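Local coordinates for CG4930 (PDB 3ISM), which binds the nuclease EndoG and inhibits it, at residues Pro138-Ser141 / Arg142-Asp145; Ser266-Asp269 / Gln270-Ala274; Pro323-Ala326 / Arg327-Asp330. The protein carries 1 engineered substitution. All coordinates share one frame; numbering follows the deposited sequence. Where two conformers were deposited one is given.

Contact 1: residues Pro138-Ser141 / Arg142-Asp145; sequences PCWS and RDSD
The carbonyl oxygen of Trp140 is gripped by two backbone N-H groups: Asp143 N donates to Trp140 O at 3.0 Å, and Ser144 N adds a weak, bent bond to the same oxygen. The first closes a type I beta turn over Ser141 and Arg142; the second carries the chain one residue further round. Asp143 OD1 takes the N-H of Trp140 N on its syn lone pair at 2.8 Å, in a nearly straight bond (174°). The Asp143 torsion allows this: CG stands between the backbone N and the carbonyl carbon (chi1 42°), which swings the carboxylate across the turn. Aspartate suits the place because its short arm can reach a backbone N-H three residues earlier. The carboxylate plane stands almost perpendicular to the Trp140 ring, with Asp143 OD2 3.7 Å from Trp140 CD1. A water in the ring plane accepts from Trp140 NE1 at 3.1 Å and donates a weak bond to Asp143 OD2.

Arg142 runs beside the tryptophan in the same direction. Arg142 CB rests over one face of the Trp140 indole, 3.7 Å from the centre of the five-membered ring, a CH-pi contact. The CH2/CZ2 rim of Trp140 lies off one face of the guanidinium, with Trp140 CH2 3.3 Å from Arg142 NH2 and the planes 46° apart, and Arg142 NH2 bonds to Ser170 OG; two conformers were deposited for Arg142, so this placement is doubtful.

A salt bridge from Arg96 reaches Asp143 OD2, probably steadying the carboxylate as an anion, while Arg99 and Arg134 of the EndoG chain bond to Asp145 and Ser141 O and make the turn part of the inhibitor's interface. The loop follows helix 124-132; Cys139 packs against helices 81-102 and 104-120, and Ser144 OG bonds to Cys100 O of helix 81-102.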
ATOM      1  N   PRO C 138     -17.180  22.612  26.876  1.00 28.66           N
ATOM      2  CA  PRO C 138     -17.432  21.333  26.220  1.00 28.60           C
ATOM      3  C   PRO C 138     -16.538  21.058  25.005  1.00 28.76           C
ATOM      4  O   PRO C 138     -16.194  21.973  24.237  1.00 28.45           O
ATOM      5  CB  PRO C 138     -18.903  21.443  25.797  1.00 28.39           C
ATOM      6  CG  PRO C 138     -19.504  22.372  26.804  1.00 28.67           C
ATOM      7  CD  PRO C 138     -18.418  23.402  27.028  1.00 28.42           C
ATOM      8  N   CYS C 139     -16.151  19.797  24.865  1.00 28.26           N
ATOM      9  CA  CYS C 139     -15.466  19.324  23.690  1.00 28.74           C
ATOM     10  C   CYS C 139     -16.443  19.407  22.515  1.00 28.14           C
ATOM     11  O   CYS C 139     -17.649  19.190  22.696  1.00 27.85           O
ATOM     12  CB  CYS C 139     -15.012  17.872  23.890  1.00 28.86           C
ATOM     13  SG  CYS C 139     -14.167  17.565  25.502  1.00 33.33           S
ATOM     14  N   TRP C 140     -15.915  19.731  21.338  1.00 26.75           N
ATOM     15  CA  TRP C 140     -16.708  19.847  20.107  1.00 26.65           C
ATOM     16  C   TRP C 140     -15.833  19.668  18.858  1.00 26.18           C
ATOM     17  O   TRP C 140     -14.690  19.236  18.972  1.00 25.66           O
ATOM     18  CB  TRP C 140     -17.486  21.176  20.061  1.00 26.35           C
ATOM     19  CG  TRP C 140     -16.688  22.441  19.931  1.00 26.00           C
ATOM     20  CD1 TRP C 140     -15.781  22.936  20.823  1.00 26.87           C
ATOM     21  CD2 TRP C 140     -16.787  23.419  18.881  1.00 26.51           C
ATOM     22  NE1 TRP C 140     -15.292  24.147  20.383  1.00 27.01           N
ATOM     23  CE2 TRP C 140     -15.903  24.471  19.199  1.00 27.31           C
ATOM     24  CE3 TRP C 140     -17.533  23.499  17.694  1.00 26.90           C
ATOM     25  CZ2 TRP C 140     -15.732  25.589  18.367  1.00 27.30           C
ATOM     26  CZ3 TRP C 140     -17.364  24.596  16.872  1.00 26.67           C
ATOM     27  CH2 TRP C 140     -16.471  25.631  17.212  1.00 27.49           C
ATOM     28  N   SER C 141     -16.338  20.015  17.672  1.00 26.52           N
ATOM     29  CA  SER C 141     -15.565  19.718  16.452  1.00 27.53           C
ATOM     30  C   SER C 141     -14.245  20.492  16.297  1.00 28.01           C
ATOM     31  O   SER C 141     -13.402  20.131  15.476  1.00 27.48           O
ATOM     32  CB  SER C 141     -16.422  19.822  15.183  1.00 27.12           C
ATOM     33  OG  SER C 141     -16.893  21.135  14.992  1.00 30.24           O
ATOM     34  N   ARG C 142     -14.063  21.543  17.087  1.00 28.81           N
ATOM     35  CA  ARG C 142     -12.816  22.292  17.038  0.50 29.29           C
ATOM     36  C   ARG C 142     -11.682  21.449  17.612  1.00 29.47           C
ATOM     37  O   ARG C 142     -10.548  21.532  17.141  1.00 29.60           O
ATOM     38  CB  ARG C 142     -12.953  23.609  17.805  0.50 29.30           C
ATOM     39  CG  ARG C 142     -11.852  24.639  17.582  0.50 29.58           C
ATOM     40  CD  ARG C 142     -11.769  25.139  16.153  0.50 28.45           C
ATOM     41  NE  ARG C 142     -13.021  25.679  15.622  0.50 28.43           N
ATOM     42  CZ  ARG C 142     -13.367  26.964  15.651  0.50 27.18           C
ATOM     43  NH1 ARG C 142     -12.565  27.869  16.210  0.50 25.97           N
ATOM     44  NH2 ARG C 142     -14.525  27.346  15.124  0.50 25.86           N
ATOM     45  N   ASP C 143     -12.002  20.622  18.602  1.00 29.97           N
ATOM     46  CA  ASP C 143     -10.969  19.914  19.353  1.00 30.40           C
ATOM     47  C   ASP C 143     -11.123  18.390  19.462  1.00 29.76           C
ATOM     48  O   ASP C 143     -10.292  17.738  20.097  1.00 30.56           O
ATOM     49  CB  ASP C 143     -10.851  20.560  20.757  1.00 31.43           C
ATOM     50  CG  ASP C 143     -12.222  20.898  21.371  1.00 32.94           C
ATOM     51  OD1 ASP C 143     -13.140  20.052  21.286  1.00 32.57           O
ATOM     52  OD2 ASP C 143     -12.384  22.003  21.941  1.00 34.42           O
ATOM     53  N   SER C 144     -12.154  17.805  18.862  1.00 28.25           N
ATOM     54  CA  SER C 144     -12.382  16.361  19.067  1.00 27.51           C
ATOM     55  C   SER C 144     -12.846  15.626  17.799  1.00 26.64           C
ATOM     56  O   SER C 144     -13.723  16.117  17.096  1.00 26.20           O
ATOM     57  CB  SER C 144     -13.390  16.159  20.203  1.00 27.67           C
ATOM     58  OG  SER C 144     -13.789  14.805  20.346  1.00 27.79           O
ATOM     59  N   ASP C 145     -12.268  14.458  17.507  1.00 25.84           N
ATOM     60  CA  ASP C 145     -12.726  13.675  16.341  1.00 25.34           C
ATOM     61  C   ASP C 145     -14.059  12.945  16.578  1.00 25.25           C
ATOM     62  O   ASP C 145     -14.564  12.234  15.703  1.00 24.79           O
ATOM     63  CB  ASP C 145     -11.638  12.740  15.758  1.00 24.73           C
ATOM     64  CG  ASP C 145     -11.209  11.608  16.705  1.00 24.83           C
ATOM     65  OD1 ASP C 145     -11.734  11.476  17.836  1.00 24.60           O
ATOM     66  OD2 ASP C 145     -10.313  10.835  16.292  1.00 21.72           O
TER
HETATM   67  O   HOH W   1     -13.336  25.267  22.533  1.00 41.19           O

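Contact 2: residues Ser266-Asp269 / Gln270-Ala274; sequences SAED and QNKAA
Glu268 and Lys272, one helical turn apart, run side by side and point the same way, and their ends meet in a salt bridge, Lys272 NZ to Glu268 OE1 at 2.8 Å. The lysine comes from above the carboxylate plane, 71° out of it, so the ammonium sits above OE1 rather than in the carboxylate plane. Both chains are extended beyond CG; with Glu268 CG anti to its backbone N (chi1 -176°) and Lys272 CG anti to its carbonyl carbon (chi1 -73°), the two arms converge, and Glu268 CG packs 3.8 Å from Lys272 CE. Long, flexible, oppositely charged residues fit this surface position well.

Just before the helix, Ser266 is the N-cap: Ser266 OG accepts from Asp269 N at 3.3 Å, a job a short hydroxyl suits. The acids Glu268 and Asp269 in the first turn would probably interact favourably with the positive end of the helix dipole. Ser266 O receives Gln270 N at 2.9 Å, the first of a run of i to i+4 bonds.

Asn271 OD1 bonds to Lys315 of helix 309-317. That helix also meets Gln270 and Ala273 through Phe311, while Asp269 and Lys272 touch Leu259, and Ala273 touches Leu260, of helix 238-261.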
ATOM      1  N   SER C 266      36.421   1.422 -45.142  1.00 35.10           N
ATOM      2  CA  SER C 266      37.290   2.502 -44.691  1.00 35.25           C
ATOM      3  C   SER C 266      37.257   2.614 -43.168  1.00 35.40           C
ATOM      4  O   SER C 266      36.349   2.077 -42.519  1.00 35.44           O
ATOM      5  CB  SER C 266      36.853   3.826 -45.322  1.00 35.24           C
ATOM      6  OG  SER C 266      35.501   4.115 -45.009  1.00 35.14           O
ATOM      7  N   ALA C 267      38.247   3.312 -42.610  1.00 35.52           N
ATOM      8  CA  ALA C 267      38.324   3.562 -41.169  1.00 35.67           C
ATOM      9  C   ALA C 267      37.072   4.284 -40.674  1.00 35.83           C
ATOM     10  O   ALA C 267      36.585   4.026 -39.571  1.00 35.80           O
ATOM     11  CB  ALA C 267      39.574   4.363 -40.832  1.00 35.58           C
ATOM     12  N   GLU C 268      36.557   5.177 -41.516  1.00 36.03           N
ATOM     13  CA  GLU C 268      35.313   5.887 -41.260  1.00 36.25           C
ATOM     14  C   GLU C 268      34.125   4.929 -41.159  1.00 36.31           C
ATOM     15  O   GLU C 268      33.310   5.042 -40.242  1.00 36.36           O
ATOM     16  CB  GLU C 268      35.070   6.916 -42.367  1.00 36.31           C
ATOM     17  CG  GLU C 268      33.846   7.785 -42.154  1.00 36.64           C
ATOM     18  CD  GLU C 268      33.345   8.412 -43.437  1.00 37.00           C
ATOM     19  OE1 GLU C 268      32.519   9.343 -43.355  1.00 37.36           O
ATOM     20  OE2 GLU C 268      33.774   7.975 -44.527  1.00 37.06           O
ATOM     21  N   ASP C 269      34.040   3.986 -42.094  1.00 36.39           N
ATOM     22  CA  ASP C 269      32.916   3.044 -42.144  1.00 36.48           C
ATOM     23  C   ASP C 269      33.008   1.921 -41.104  1.00 36.59           C
ATOM     24  O   ASP C 269      31.991   1.326 -40.737  1.00 36.43           O
ATOM     25  CB  ASP C 269      32.748   2.472 -43.554  1.00 36.41           C
ATOM     26  CG  ASP C 269      32.164   3.482 -44.528  1.00 36.39           C
ATOM     27  OD1 ASP C 269      32.620   4.646 -44.540  1.00 35.81           O
ATOM     28  OD2 ASP C 269      31.244   3.108 -45.286  1.00 36.71           O
ATOM     29  N   GLN C 270      34.228   1.637 -40.643  1.00 36.82           N
ATOM     30  CA  GLN C 270      34.450   0.721 -39.519  1.00 36.83           C
ATOM     31  C   GLN C 270      34.019   1.372 -38.200  1.00 36.99           C
ATOM     32  O   GLN C 270      33.546   0.687 -37.289  1.00 37.06           O
ATOM     33  CB  GLN C 270      35.917   0.272 -39.445  1.00 36.78           C
ATOM     34  CG  GLN C 270      36.302  -0.819 -40.453  1.00 36.56           C
ATOM     35  CD  GLN C 270      37.747  -1.319 -40.273  1.00 36.55           C
ATOM     36  OE1 GLN C 270      38.295  -1.347 -39.158  1.00 35.82           O
ATOM     37  NE2 GLN C 270      38.362  -1.725 -41.383  1.00 36.15           N
ATOM     38  N   ASN C 271      34.193   2.692 -38.110  1.00 37.10           N
ATOM     39  CA  ASN C 271      33.710   3.476 -36.971  1.00 37.24           C
ATOM     40  C   ASN C 271      32.186   3.575 -36.925  1.00 37.31           C
ATOM     41  O   ASN C 271      31.592   3.486 -35.853  1.00 37.29           O
ATOM     42  CB  ASN C 271      34.322   4.880 -36.976  1.00 37.25           C
ATOM     43  CG  ASN C 271      35.776   4.885 -36.548  1.00 37.59           C
ATOM     44  OD1 ASN C 271      36.209   4.032 -35.773  1.00 37.99           O
ATOM     45  ND2 ASN C 271      36.538   5.855 -37.045  1.00 37.52           N
ATOM     46  N   LYS C 272      31.569   3.748 -38.097  1.00 37.37           N
ATOM     47  CA  LYS C 272      30.111   3.857 -38.227  1.00 37.42           C
ATOM     48  C   LYS C 272      29.395   2.534 -37.979  1.00 37.45           C
ATOM     49  O   LYS C 272      28.239   2.518 -37.544  1.00 37.51           O
ATOM     50  CB  LYS C 272      29.726   4.394 -39.610  1.00 37.43           C
ATOM     51  CG  LYS C 272      30.022   5.875 -39.816  1.00 37.46           C
ATOM     52  CD  LYS C 272      29.719   6.310 -41.241  1.00 37.53           C
ATOM     53  CE  LYS C 272      30.139   7.753 -41.478  1.00 37.97           C
ATOM     54  NZ  LYS C 272      30.068   8.132 -42.917  1.00 38.22           N
ATOM     55  N   ALA C 273      30.079   1.428 -38.270  1.00 37.34           N
ATOM     56  CA  ALA C 273      29.528   0.097 -38.028  1.00 37.27           C
ATOM     57  C   ALA C 273      29.568  -0.225 -36.539  1.00 37.15           C
ATOM     58  O   ALA C 273      28.585  -0.715 -35.976  1.00 37.22           O
ATOM     59  CB  ALA C 273      30.287  -0.955 -38.830  1.00 37.28           C
ATOM     60  N   ALA C 274      30.706   0.071 -35.911  1.00 37.04           N
ATOM     61  CA  ALA C 274      30.891  -0.105 -34.471  1.00 36.93           C
ATOM     62  C   ALA C 274      29.972   0.812 -33.651  1.00 36.89           C
ATOM     63  O   ALA C 274      29.525   0.442 -32.561  1.00 36.79           O
ATOM     64  CB  ALA C 274      32.336   0.139 -34.100  1.00 36.82           C
TER

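Contact 3: residues Pro323-Ala326 / Arg327-Asp330; sequences PSCA and RDSD
The carboxylate of Asp328 folds back over the backbone between Ser324 and Cys325, and each of its oxygens finds a donor there. Asp328 OD1 receives Cys325 N at 2.6 Å, on the syn side but 28° out of the carboxylate plane. OD2 faces the hydroxyl of Ser324, which donates to it; the 2.4 Å between Ser324 OG and Asp328 OD2 is so short that its exact length is doubtful. The serine is ready for this because OG lies anti to the backbone N (chi1 -172°), turned toward the acid. Cys325 O in turn accepts Asp328 N at 2.8 Å, and weakly Ser329 N, so the chain makes a type I beta turn with Ala326 and Arg327 at its corners. Small Ala326 suits the corner, where its carbonyl oxygen bonds Arg134 of the EndoG chain. Asp330, just past the turn, salt-bridges Arg99 of the EndoG chain, which places the loop at the interface with the enzyme. Beneath the aliphatic stem of Arg327 lies Cys325 SG, 3.7 Å from Arg327 CB; the cysteine was deposited in two conformers, making this packing tentative. The guanidinium leads away to a salt bridge with Glu320, while Ser329 OG bonds Gly285 O of helix 267-287.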
ATOM      1  N   PRO C 323      27.890 -11.632 -27.638  1.00 30.81           N
ATOM      2  CA  PRO C 323      26.588 -12.014 -27.116  1.00 30.95           C
ATOM      3  C   PRO C 323      26.197 -11.199 -25.890  1.00 30.97           C
ATOM      4  O   PRO C 323      27.062 -10.832 -25.081  1.00 31.06           O
ATOM      5  CB  PRO C 323      26.784 -13.487 -26.742  1.00 30.99           C
ATOM      6  CG  PRO C 323      27.790 -13.976 -27.730  1.00 30.93           C
ATOM      7  CD  PRO C 323      28.739 -12.811 -27.900  1.00 31.11           C
ATOM      8  N   SER C 324      24.908 -10.883 -25.778  1.00 30.81           N
ATOM      9  CA  SER C 324      24.395 -10.187 -24.596  1.00 30.68           C
ATOM     10  C   SER C 324      24.469 -11.101 -23.375  1.00 30.34           C
ATOM     11  O   SER C 324      24.269 -12.314 -23.504  1.00 30.36           O
ATOM     12  CB  SER C 324      22.961  -9.747 -24.831  1.00 30.60           C
ATOM     13  OG  SER C 324      22.505  -8.917 -23.780  1.00 31.82           O
ATOM     14  N   CYS C 325      24.753 -10.520 -22.205  1.00 30.16           N
ATOM     15  CA  CYS C 325      24.881 -11.304 -20.971  0.50 29.64           C
ATOM     16  C   CYS C 325      24.563 -10.496 -19.704  1.00 30.01           C
ATOM     17  O   CYS C 325      24.113  -9.343 -19.788  1.00 30.12           O
ATOM     18  CB  CYS C 325      26.265 -11.968 -20.887  0.50 29.70           C
ATOM     19  SG  CYS C 325      27.621 -10.853 -20.563  0.50 27.18           S
ATOM     20  N   ALA C 326      24.771 -11.112 -18.531  1.00 29.79           N
ATOM     21  CA  ALA C 326      24.435 -10.492 -17.231  1.00 29.72           C
ATOM     22  C   ALA C 326      25.211  -9.213 -16.965  1.00 29.82           C
ATOM     23  O   ALA C 326      24.917  -8.478 -16.022  1.00 29.66           O
ATOM     24  CB  ALA C 326      24.642 -11.476 -16.077  1.00 29.66           C
ATOM     25  N   ARG C 327      26.210  -8.962 -17.798  1.00 29.81           N
ATOM     26  CA  ARG C 327      26.998  -7.756 -17.697  1.00 30.25           C
ATOM     27  C   ARG C 327      26.202  -6.593 -18.256  1.00 30.33           C
ATOM     28  O   ARG C 327      26.353  -5.458 -17.794  1.00 30.09           O
ATOM     29  CB  ARG C 327      28.323  -7.924 -18.451  1.00 30.48           C
ATOM     30  CG  ARG C 327      29.297  -8.872 -17.744  1.00 30.66           C
ATOM     31  CD  ARG C 327      30.533  -9.186 -18.583  1.00 30.63           C
ATOM     32  NE  ARG C 327      31.329  -8.008 -18.940  1.00 30.91           N
ATOM     33  CZ  ARG C 327      32.154  -7.365 -18.116  1.00 31.72           C
ATOM     34  NH1 ARG C 327      32.300  -7.764 -16.856  1.00 30.98           N
ATOM     35  NH2 ARG C 327      32.849  -6.323 -18.557  1.00 32.20           N
ATOM     36  N   ASP C 328      25.343  -6.889 -19.237  1.00 30.45           N
ATOM     37  CA  ASP C 328      24.650  -5.838 -19.984  1.00 30.90           C
ATOM     38  C   ASP C 328      23.115  -5.865 -19.910  1.00 30.71           C
ATOM     39  O   ASP C 328      22.459  -4.877 -20.269  1.00 31.08           O
ATOM     40  CB  ASP C 328      25.136  -5.781 -21.451  1.00 31.25           C
ATOM     41  CG  ASP C 328      24.822  -7.054 -22.244  1.00 32.52           C
ATOM     42  OD1 ASP C 328      25.548  -8.065 -22.101  1.00 32.07           O
ATOM     43  OD2 ASP C 328      23.855  -7.031 -23.044  1.00 35.34           O
ATOM     44  N   SER C 329      22.547  -6.967 -19.420  1.00 29.72           N
ATOM     45  CA  SER C 329      21.114  -7.219 -19.604  1.00 28.81           C
ATOM     46  C   SER C 329      20.407  -7.934 -18.431  1.00 28.12           C
ATOM     47  O   SER C 329      21.008  -8.756 -17.723  1.00 27.67           O
ATOM     48  CB  SER C 329      20.912  -8.001 -20.898  1.00 28.62           C
ATOM     49  OG  SER C 329      19.630  -8.574 -20.971  1.00 29.37           O
ATOM     50  N   ASP C 330      19.121  -7.622 -18.251  1.00 26.92           N
ATOM     51  CA  ASP C 330      18.313  -8.253 -17.213  1.00 25.84           C
ATOM     52  C   ASP C 330      17.710  -9.578 -17.658  1.00 25.90           C
ATOM     53  O   ASP C 330      16.928 -10.186 -16.932  1.00 25.95           O
ATOM     54  CB  ASP C 330      17.249  -7.290 -16.639  1.00 25.68           C
ATOM     55  CG  ASP C 330      16.101  -6.983 -17.602  1.00 23.95           C
ATOM     56  OD1 ASP C 330      15.150  -6.299 -17.150  1.00 23.17           O
ATOM     57  OD2 ASP C 330      16.127  -7.395 -18.786  1.00 21.81           O
TER

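From the N terminus the chain meets contact 1 first, in the loop between helices 124-132 and 168-173, where a tight turn leans on helices 81-102 and 104-120. Contact 2 comes next, opening helix 267-287 at its N-terminal end, beside helices 238-261 and 309-317. Contact 3 closes a second tight turn after helix 309-317 and rests on helices 267-287 and 290-305. All three are in series, without nesting or crossing. Contacts 1 and 3 lie about 62 Å apart between centres, on opposite sides of the chain's centre, yet both bond to EndoG arginines; contacts 2 and 3 are about 24 Å apart between centres, and contact 2 touches no other chain.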